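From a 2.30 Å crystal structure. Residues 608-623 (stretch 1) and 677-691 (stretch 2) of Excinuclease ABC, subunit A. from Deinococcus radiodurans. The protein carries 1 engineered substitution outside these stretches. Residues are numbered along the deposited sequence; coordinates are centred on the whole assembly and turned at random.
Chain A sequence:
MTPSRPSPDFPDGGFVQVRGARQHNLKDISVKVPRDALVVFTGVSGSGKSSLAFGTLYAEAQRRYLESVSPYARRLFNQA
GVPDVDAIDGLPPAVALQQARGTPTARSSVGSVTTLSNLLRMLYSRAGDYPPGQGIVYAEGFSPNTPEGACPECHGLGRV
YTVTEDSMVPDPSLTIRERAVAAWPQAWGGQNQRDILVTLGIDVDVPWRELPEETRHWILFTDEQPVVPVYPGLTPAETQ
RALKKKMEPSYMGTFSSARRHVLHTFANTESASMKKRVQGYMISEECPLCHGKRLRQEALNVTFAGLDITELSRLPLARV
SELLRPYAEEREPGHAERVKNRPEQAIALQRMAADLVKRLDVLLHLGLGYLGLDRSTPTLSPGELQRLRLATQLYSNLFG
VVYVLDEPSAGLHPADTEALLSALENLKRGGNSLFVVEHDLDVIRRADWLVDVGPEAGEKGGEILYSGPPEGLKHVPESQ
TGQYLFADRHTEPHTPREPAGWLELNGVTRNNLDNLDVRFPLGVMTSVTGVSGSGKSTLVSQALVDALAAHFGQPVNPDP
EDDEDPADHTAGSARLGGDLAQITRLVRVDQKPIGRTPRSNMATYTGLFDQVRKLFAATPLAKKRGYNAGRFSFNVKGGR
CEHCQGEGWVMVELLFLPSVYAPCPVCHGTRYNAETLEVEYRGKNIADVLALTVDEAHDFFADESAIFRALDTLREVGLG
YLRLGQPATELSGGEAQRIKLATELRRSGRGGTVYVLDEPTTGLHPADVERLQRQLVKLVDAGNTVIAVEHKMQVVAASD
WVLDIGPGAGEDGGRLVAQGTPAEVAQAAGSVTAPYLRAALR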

# COMPACT_ATOMS: atom_id res chain seq x y z
N LEU A 608 -6.41 21.16 34.85
CA LEU A 608 -5.33 21.86 35.51
C LEU A 608 -4.59 22.85 34.60
O LEU A 608 -3.92 23.75 35.09
CB LEU A 608 -4.35 20.86 36.14
CG LEU A 608 -3.41 19.97 35.32
CD1 LEU A 608 -2.20 20.72 34.77
CD2 LEU A 608 -2.95 18.83 36.18
N PHE A 609 -4.72 22.71 33.28
CA PHE A 609 -3.96 23.55 32.37
C PHE A 609 -4.43 25.02 32.41
O PHE A 609 -3.65 25.92 32.12
CB PHE A 609 -3.98 22.98 30.94
CG PHE A 609 -2.93 23.57 30.02
CD1 PHE A 609 -1.57 23.43 30.29
CD2 PHE A 609 -3.30 24.27 28.87
CE1 PHE A 609 -0.59 23.99 29.43
CE2 PHE A 609 -2.34 24.82 28.03
CZ PHE A 609 -0.98 24.67 28.32
N ASP A 610 -5.69 25.24 32.80
CA ASP A 610 -6.29 26.59 32.86
C ASP A 610 -5.57 27.55 33.81
O ASP A 610 -5.48 28.74 33.50
CB ASP A 610 -7.75 26.50 33.32
CG ASP A 610 -8.71 26.30 32.17
OD1 ASP A 610 -8.93 25.14 31.77
OD2 ASP A 610 -9.27 27.30 31.68
N GLN A 611 -5.15 27.04 34.97
CA GLN A 611 -4.42 27.79 36.00
C GLN A 611 -2.97 27.97 35.61
O GLN A 611 -2.35 29.01 35.88
CB GLN A 611 -4.47 27.09 37.35
CG GLN A 611 -5.44 25.90 37.49
CD GLN A 611 -6.89 26.26 37.20
OE1 GLN A 611 -7.39 27.34 37.58
NE2 GLN A 611 -7.59 25.34 36.52
N VAL A 612 -2.42 26.94 34.96
CA VAL A 612 -1.09 26.97 34.41
C VAL A 612 -0.96 28.17 33.46
O VAL A 612 0.04 28.89 33.50
CB VAL A 612 -0.72 25.62 33.71
CG1 VAL A 612 0.61 25.72 32.98
CG2 VAL A 612 -0.69 24.48 34.70
N ARG A 613 -1.97 28.41 32.63
CA ARG A 613 -1.85 29.46 31.62
C ARG A 613 -1.99 30.84 32.26
O ARG A 613 -1.37 31.81 31.84
CB ARG A 613 -2.91 29.29 30.55
CG ARG A 613 -2.84 27.97 29.83
CD ARG A 613 -3.78 27.97 28.65
NE ARG A 613 -5.16 27.77 29.04
CZ ARG A 613 -6.11 28.70 28.98
NH1 ARG A 613 -5.84 29.92 28.55
NH2 ARG A 613 -7.34 28.40 29.35
N LYS A 614 -2.83 30.89 33.29
CA LYS A 614 -2.94 32.00 34.25
C LYS A 614 -1.59 32.42 34.86
O LYS A 614 -1.30 33.61 34.96
CB LYS A 614 -3.93 31.56 35.33
CG LYS A 614 -4.31 32.59 36.33
CD LYS A 614 -4.99 31.95 37.53
CE LYS A 614 -3.98 31.50 38.61
NZ LYS A 614 -3.45 30.12 38.38
N LEU A 615 -0.76 31.45 35.24
CA LEU A 615 0.54 31.71 35.88
C LEU A 615 1.57 32.23 34.90
O LEU A 615 2.52 32.91 35.29
CB LEU A 615 1.11 30.44 36.53
CG LEU A 615 0.43 29.75 37.72
CD1 LEU A 615 1.10 28.43 38.07
CD2 LEU A 615 0.35 30.68 38.95
N PHE A 616 1.41 31.85 33.64
CA PHE A 616 2.28 32.34 32.56
C PHE A 616 1.90 33.76 32.14
O PHE A 616 2.77 34.59 31.90
CB PHE A 616 2.25 31.38 31.36
CG PHE A 616 3.27 30.25 31.45
CD1 PHE A 616 2.96 29.08 32.13
CD2 PHE A 616 4.53 30.38 30.88
CE1 PHE A 616 3.90 28.06 32.26
CE2 PHE A 616 5.46 29.38 30.99
CZ PHE A 616 5.16 28.20 31.67
N ALA A 617 0.60 34.05 32.09
CA ALA A 617 0.09 35.36 31.74
C ALA A 617 0.44 36.45 32.76
O ALA A 617 0.31 37.64 32.45
CB ALA A 617 -1.41 35.28 31.55
N ALA A 618 0.87 36.04 33.96
CA ALA A 618 1.21 36.97 35.05
C ALA A 618 2.71 37.27 35.20
O ALA A 618 3.13 37.90 36.17
CB ALA A 618 0.65 36.45 36.36
N THR A 619 3.52 36.84 34.23
CA THR A 619 4.97 37.02 34.27
C THR A 619 5.36 38.35 33.67
O THR A 619 4.63 38.88 32.82
CB THR A 619 5.73 35.87 33.54
OG1 THR A 619 5.16 35.65 32.25
CG2 THR A 619 5.65 34.59 34.33
N PRO A 620 6.50 38.92 34.14
CA PRO A 620 7.05 40.18 33.64
C PRO A 620 7.12 40.33 32.11
O PRO A 620 6.87 41.44 31.61
CB PRO A 620 8.48 40.21 34.23
CG PRO A 620 8.65 38.95 35.02
CD PRO A 620 7.30 38.38 35.25
N LEU A 621 7.46 39.26 31.40
CA LEU A 621 7.60 39.34 29.93
C LEU A 621 6.27 39.25 29.20
O LEU A 621 6.06 39.93 28.19
CB LEU A 621 8.61 38.32 29.40
CG LEU A 621 8.92 38.29 27.90
CD1 LEU A 621 9.73 39.52 27.40
CD2 LEU A 621 9.63 36.99 27.53
N ALA A 622 5.38 38.40 29.71
CA ALA A 622 4.02 38.29 29.19
C ALA A 622 3.27 39.60 29.41
O ALA A 622 2.45 40.00 28.58
CB ALA A 622 3.28 37.13 29.85
N LYS A 623 3.56 40.27 30.52
CA LYS A 623 2.94 41.55 30.83
C LYS A 623 3.38 42.67 29.88
O LYS A 623 2.55 43.48 29.47
CB LYS A 623 3.19 41.90 32.29
CG LYS A 623 1.91 42.11 33.11
CD LYS A 623 0.89 41.00 32.86
CE LYS A 623 -0.01 40.77 34.07
NZ LYS A 623 -0.83 41.97 34.45
N LEU A 677 7.47 30.68 23.41
CA LEU A 677 8.34 29.81 24.22
C LEU A 677 9.49 30.58 24.86
O LEU A 677 10.26 30.04 25.66
CB LEU A 677 8.88 28.63 23.39
CG LEU A 677 7.91 27.67 22.69
CD1 LEU A 677 8.61 26.99 21.51
CD2 LEU A 677 7.38 26.64 23.65
N GLU A 678 9.60 31.85 24.47
CA GLU A 678 10.54 32.80 25.09
C GLU A 678 10.11 33.24 26.50
O GLU A 678 10.94 33.80 27.24
CB GLU A 678 10.70 34.05 24.20
CG GLU A 678 11.40 33.79 22.87
CD GLU A 678 11.70 35.07 22.12
OE1 GLU A 678 12.37 35.00 21.05
OE2 GLU A 678 11.27 36.16 22.59
N VAL A 679 8.84 33.01 26.84
CA VAL A 679 8.28 33.38 28.15
C VAL A 679 8.44 32.23 29.14
O VAL A 679 8.00 31.10 28.87
CB VAL A 679 6.76 33.78 28.05
CG1 VAL A 679 6.22 34.25 29.40
CG2 VAL A 679 6.54 34.85 26.96
N GLU A 680 9.06 32.52 30.28
CA GLU A 680 9.29 31.50 31.30
C GLU A 680 8.70 31.82 32.68
O GLU A 680 8.95 32.90 33.25
CB GLU A 680 10.77 31.20 31.45
CG GLU A 680 11.46 30.68 30.21
CD GLU A 680 12.98 30.68 30.38
OE1 GLU A 680 13.48 31.36 31.28
OE2 GLU A 680 13.67 29.99 29.61
N TYR A 681 7.92 30.88 33.20
CA TYR A 681 7.47 30.87 34.60
C TYR A 681 8.42 29.96 35.38
O TYR A 681 8.47 28.74 35.15
CB TYR A 681 6.03 30.34 34.70
CG TYR A 681 5.58 29.98 36.11
CD1 TYR A 681 5.32 30.97 37.06
CD2 TYR A 681 5.39 28.65 36.47
CE1 TYR A 681 4.90 30.64 38.36
CE2 TYR A 681 4.97 28.32 37.75
CZ TYR A 681 4.73 29.31 38.68
OH TYR A 681 4.31 28.94 39.93
N ARG A 682 9.17 30.58 36.29
CA ARG A 682 10.15 29.91 37.15
C ARG A 682 11.15 29.06 36.37
O ARG A 682 11.38 27.89 36.71
CB ARG A 682 9.46 29.07 38.24
CG ARG A 682 9.01 29.86 39.46
CD ARG A 682 8.80 28.88 40.61
NE ARG A 682 7.49 28.23 40.54
CZ ARG A 682 7.23 27.00 41.00
NH1 ARG A 682 8.19 26.25 41.52
NH2 ARG A 682 5.99 26.52 40.91
N GLY A 683 11.74 29.66 35.34
CA GLY A 683 12.78 29.01 34.52
C GLY A 683 12.32 27.87 33.62
O GLY A 683 13.16 27.11 33.11
N LYS A 684 11.00 27.74 33.42
CA LYS A 684 10.41 26.77 32.49
C LYS A 684 9.51 27.45 31.44
O LYS A 684 8.68 28.27 31.80
CB LYS A 684 9.55 25.78 33.27
CG LYS A 684 10.33 24.85 34.18
CD LYS A 684 9.63 23.50 34.34
CE LYS A 684 10.40 22.59 35.32
NZ LYS A 684 11.87 22.63 35.08
N ASN A 685 9.65 27.10 30.16
CA ASN A 685 8.69 27.61 29.16
C ASN A 685 7.42 26.77 29.22
O ASN A 685 7.34 25.90 30.06
CB ASN A 685 9.27 27.80 27.73
CG ASN A 685 9.85 26.51 27.13
OD1 ASN A 685 9.30 25.43 27.29
ND2 ASN A 685 10.97 26.63 26.43
N ILE A 686 6.43 27.04 28.39
CA ILE A 686 5.15 26.33 28.53
C ILE A 686 5.25 24.89 28.02
O ILE A 686 4.46 24.02 28.43
CB ILE A 686 3.96 27.11 27.83
CG1 ILE A 686 2.60 26.43 28.11
CG2 ILE A 686 4.18 27.22 26.31
CD1 ILE A 686 2.05 26.54 29.58
N ALA A 687 6.21 24.64 27.13
CA ALA A 687 6.48 23.31 26.59
C ALA A 687 7.35 22.56 27.57
O ALA A 687 7.30 21.33 27.63
CB ALA A 687 7.21 23.44 25.25
N ASP A 688 8.13 23.31 28.36
CA ASP A 688 8.91 22.74 29.45
C ASP A 688 7.97 22.13 30.46
O ASP A 688 8.25 21.03 30.95
CB ASP A 688 9.81 23.77 30.14
CG ASP A 688 11.14 24.01 29.42
OD1 ASP A 688 11.61 25.16 29.46
OD2 ASP A 688 11.74 23.08 28.84
N VAL A 689 6.83 22.79 30.75
CA VAL A 689 5.88 22.18 31.69
C VAL A 689 5.08 21.00 31.12
O VAL A 689 4.89 20.02 31.78
CB VAL A 689 4.95 23.20 32.50
CG1 VAL A 689 5.64 24.57 32.78
CG2 VAL A 689 3.58 23.39 31.90
N LEU A 690 4.61 21.10 29.88
CA LEU A 690 3.92 19.99 29.24
C LEU A 690 4.77 18.73 29.03
O LEU A 690 4.22 17.65 29.00
CB LEU A 690 3.30 20.45 27.94
CG LEU A 690 2.17 21.46 28.13
CD1 LEU A 690 1.90 22.19 26.85
CD2 LEU A 690 0.90 20.75 28.65
N ALA A 691 6.09 18.89 28.89
CA ALA A 691 7.05 17.77 28.85
C ALA A 691 7.34 17.11 30.22
O ALA A 691 8.05 16.09 30.30
CB ALA A 691 8.36 18.23 28.21

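The two stretches run roughly antiparallel. Helix 609-617 and the short helix 686-690 have directions 151° apart, and their axes come no closer than 11.7 Å, a gap wide enough for side chains to fill. Phe609 lies near Leu690, Phe616 near Tyr681, and Leu621 near Val679. No hydrogen bond crosses between the stretches; the 681 Å² they bury is held by apolar and aromatic contact.

Aromatic contacts form the centre. The Phe616 ring is sandwiched: Ile686 CD1 sits over one face, 4.0 Å from the centroid of the Phe616 ring, and Tyr681 CB covers the opposite face, 3.8 Å from that centroid. Such CH-pi contacts suit a flat ring, which offers two broad, polarizable surfaces. Its edge meets Val689 CG1 and the carbonyl oxygens of Val679 and Lys684, with Phe616 CE2 3.5 Å from Lys684 O; ring hydrogens, slightly positive, tolerate such oxygens well. Tyr681 in turn receives Leu615 CB over its ring face.

Apolar packing extends the contact in both directions. Phe609 CE1 lies 3.7 Å from both Ile686 CD1 and Leu690 CD2, while Val612 CG1 touches Ile686 CD1 at 3.8 Å. Beyond Phe616, Leu621 CD2 reaches Val679 CG2 at 3.8 Å, and the small Ala622 brings its CB to 4.1 Å from Val679 CG1. These side chains have no polar group to leave unpaired, so their carbons can meet at van der Waals distance and exclude water.

Several polar groups bond within their own stretch. Thr619, at the N-cap position of helix 620-623, donates from OG1 to Phe616 O at 2.6 Å, so its hydroxyl is satisfied while OG1 lies 3.3 Å from Val679 CG1. Asn685 caps helix 686-690: its OD1 accepts from Asp688 N at 2.6 Å, and Asp688 OD1 accepts from Asn685 N at 2.8 Å. A type I' turn from Tyr681 to Lys684 precedes this cap; Gly683 readily adopts the positive phi it needs there.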